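Local atomic coordinates of probable tagatose 6-phosphate kinase (Sinorhizobium meliloti, PDB entry 3TXV), a protein that probably takes part in carbohydrate metabolism, perhaps as a tagatose-6-phosphate kinase, and belongs to the GatZ/KbaZ-like family. Residues 322-327 with 344-349. Numbering follows the deposited sequence.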
loop_
_atom_site.group_PDB
_atom_site.type_symbol
_atom_site.label_atom_id
_atom_site.label_comp_id
_atom_site.label_asym_id
_atom_site.label_seq_id
_atom_site.Cartn_x
_atom_site.Cartn_y
_atom_site.Cartn_z
ATOM N N VAL A 322 -13.765 8.073 19.896
ATOM C CA VAL A 322 -12.604 8.873 19.637
ATOM C C VAL A 322 -12.236 8.917 18.193
ATOM O O VAL A 322 -11.891 9.926 17.675
ATOM C CB VAL A 322 -11.465 8.288 20.369
ATOM C CG1 VAL A 322 -10.285 9.112 20.238
ATOM C CG2 VAL A 322 -11.828 8.107 21.775
ATOM N N THR A 323 -12.307 7.811 17.505
ATOM C CA THR A 323 -11.978 7.851 16.104
ATOM C C THR A 323 -12.899 8.768 15.346
ATOM O O THR A 323 -12.497 9.467 14.478
ATOM C CB THR A 323 -12.138 6.505 15.496
ATOM O OG1 THR A 323 -10.871 5.892 15.435
ATOM N N GLU A 324 -14.166 8.744 15.654
ATOM C CA GLU A 324 -15.067 9.624 15.002
ATOM C C GLU A 324 -14.769 11.068 15.273
ATOM O O GLU A 324 -14.860 11.889 14.406
ATOM C CB GLU A 324 -16.504 9.307 15.423
ATOM C CG GLU A 324 -17.546 10.242 14.828
ATOM C CD GLU A 324 -18.167 9.688 13.559
ATOM O OE1 GLU A 324 -19.212 9.011 13.654
ATOM O OE2 GLU A 324 -17.608 9.929 12.469
ATOM N N ALA A 325 -14.444 11.386 16.506
ATOM C CA ALA A 325 -14.243 12.756 16.902
ATOM C C ALA A 325 -13.062 13.391 16.224
ATOM O O ALA A 325 -13.125 14.497 15.777
ATOM C CB ALA A 325 -14.086 12.822 18.351
ATOM N N VAL A 326 -11.988 12.645 16.148
ATOM C CA VAL A 326 -10.758 13.019 15.492
ATOM C C VAL A 326 -10.849 13.233 14.003
ATOM O O VAL A 326 -10.239 14.108 13.459
ATOM C CB VAL A 326 -9.750 11.994 15.763
ATOM C CG1 VAL A 326 -8.728 12.049 14.774
ATOM C CG2 VAL A 326 -9.197 12.219 17.063
HETATM N N MSE A 327 -11.591 12.376 13.345
HETATM C CA MSE A 327 -11.872 12.498 11.943
HETATM C C MSE A 327 -12.720 13.712 11.685
HETATM O O MSE A 327 -12.645 14.296 10.644
HETATM C CB MSE A 327 -12.550 11.239 11.417
HETATM C CG MSE A 327 -11.654 10.254 10.707
HETATM SE SE MSE A 327 -12.423 8.646 10.406
HETATM C CE MSE A 327 -12.483 8.766 8.674
ATOM N N GLU A 344 -24.706 9.760 5.811
ATOM C CA GLU A 344 -23.895 9.042 4.814
ATOM C C GLU A 344 -22.377 9.197 5.049
ATOM O O GLU A 344 -21.615 8.269 4.812
ATOM C CB GLU A 344 -24.271 9.440 3.378
ATOM C CG GLU A 344 -23.461 8.736 2.285
ATOM C CD GLU A 344 -23.813 7.260 2.173
ATOM O OE1 GLU A 344 -24.579 6.755 3.036
ATOM O OE2 GLU A 344 -23.339 6.593 1.218
ATOM N N GLN A 345 -21.948 10.369 5.506
ATOM C CA GLN A 345 -20.545 10.617 5.805
ATOM C C GLN A 345 -20.073 9.855 7.032
ATOM O O GLN A 345 -18.936 9.411 7.071
ATOM C CB GLN A 345 -20.286 12.121 5.978
ATOM C CG GLN A 345 -19.970 12.816 4.668
ATOM C CD GLN A 345 -20.133 14.327 4.700
ATOM O OE1 GLN A 345 -20.774 14.893 3.826
ATOM N NE2 GLN A 345 -19.561 14.981 5.706
ATOM N N ARG A 346 -20.938 9.726 8.036
ATOM C CA ARG A 346 -20.626 8.952 9.242
ATOM C C ARG A 346 -20.363 7.473 8.865
ATOM O O ARG A 346 -19.247 6.973 9.026
ATOM C CB ARG A 346 -21.713 9.099 10.328
ATOM C CG ARG A 346 -21.266 8.624 11.704
ATOM C CD ARG A 346 -22.239 8.955 12.866
ATOM N NE ARG A 346 -23.213 7.884 13.101
ATOM C CZ ARG A 346 -24.276 7.612 12.314
ATOM N NH1 ARG A 346 -24.551 8.325 11.213
ATOM N NH2 ARG A 346 -25.086 6.608 12.616
ATOM N N LEU A 347 -21.363 6.799 8.313
ATOM C CA LEU A 347 -21.184 5.454 7.847
ATOM C C LEU A 347 -19.808 5.285 7.193
ATOM O O LEU A 347 -19.044 4.388 7.537
ATOM C CB LEU A 347 -22.339 5.077 6.908
ATOM C CG LEU A 347 -22.207 4.004 5.823
ATOM C CD1 LEU A 347 -21.686 2.751 6.390
ATOM C CD2 LEU A 347 -23.533 3.738 5.247
ATOM N N GLN A 348 -19.477 6.168 6.274
ATOM C CA GLN A 348 -18.268 6.021 5.500
ATOM C C GLN A 348 -16.971 6.373 6.190
ATOM O O GLN A 348 -15.909 5.889 5.786
ATOM C CB GLN A 348 -18.373 6.780 4.198
ATOM C CG GLN A 348 -18.404 5.837 3.062
ATOM C CD GLN A 348 -19.785 5.537 2.651
ATOM O OE1 GLN A 348 -20.603 6.454 2.570
ATOM N NE2 GLN A 348 -20.082 4.265 2.370
ATOM N N ARG A 349 -17.027 7.223 7.203
ATOM C CA ARG A 349 -15.824 7.498 7.962
ATOM C C ARG A 349 -15.263 6.209 8.575
ATOM O O ARG A 349 -14.042 6.054 8.688
ATOM C CB ARG A 349 -16.075 8.543 9.034
ATOM C CG ARG A 349 -15.860 9.935 8.551
ATOM C CD ARG A 349 -15.796 10.941 9.682
ATOM N NE ARG A 349 -17.033 11.057 10.450
ATOM C CZ ARG A 349 -18.138 11.649 10.011
ATOM N NH1 ARG A 349 -18.170 12.161 8.784
ATOM N NH2 ARG A 349 -19.216 11.712 10.801
#
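Glu-324 of helix 319-329 and Arg-349 of helix 342-351 form a salt bridge between two short helices that follow the eight-stranded parallel (beta/alpha) barrel in the chain, about 22 Å from the chain centre to the centre of the contact. The segment axes pass 11.0 Å apart at 117°, so side chains have to span the gap. Both charged chains bend to do so: Glu-324 starts with CG anti to the backbone N (chi1 177°) and turns at chi2, while Arg-349 turns at chi3, and the two cross at about a right angle. One carboxylate oxygen does the work. NE of Arg-349 is modelled 2.4 Å from OE2 of Glu-324 in the salt bridge, too short to be taken literally at this resolution, and NH2 of Arg-349 gives the same oxygen a weak, more bent bond at 2.9 Å. The carboxylate sits at the edge of the guanidinium, with the two planes 59° apart, so this is not the coplanar, two-oxygen form of the pair. CA of Arg-346 lies 3.4 Å above one face of the Arg-349 guanidinium, toward its rim, and Trp-334 makes a cation-pi contact with the same arginine. Arg-349 is a buried residue, and the carboxylate of Glu-324 probably offsets its charge. Alongside, selenomethionine Met-327 runs past Arg-349 in the opposite direction and packs on its aliphatic part, CB of Met-327 lying 3.7 Å from CD of Arg-349. Trp-334 also donates a hydrogen bond to the carbonyl of Met-327, linking the same indole to both helices. At the far end of the selenomethionine, CE of Met-327 lies 3.6 Å from CG of Arg-349.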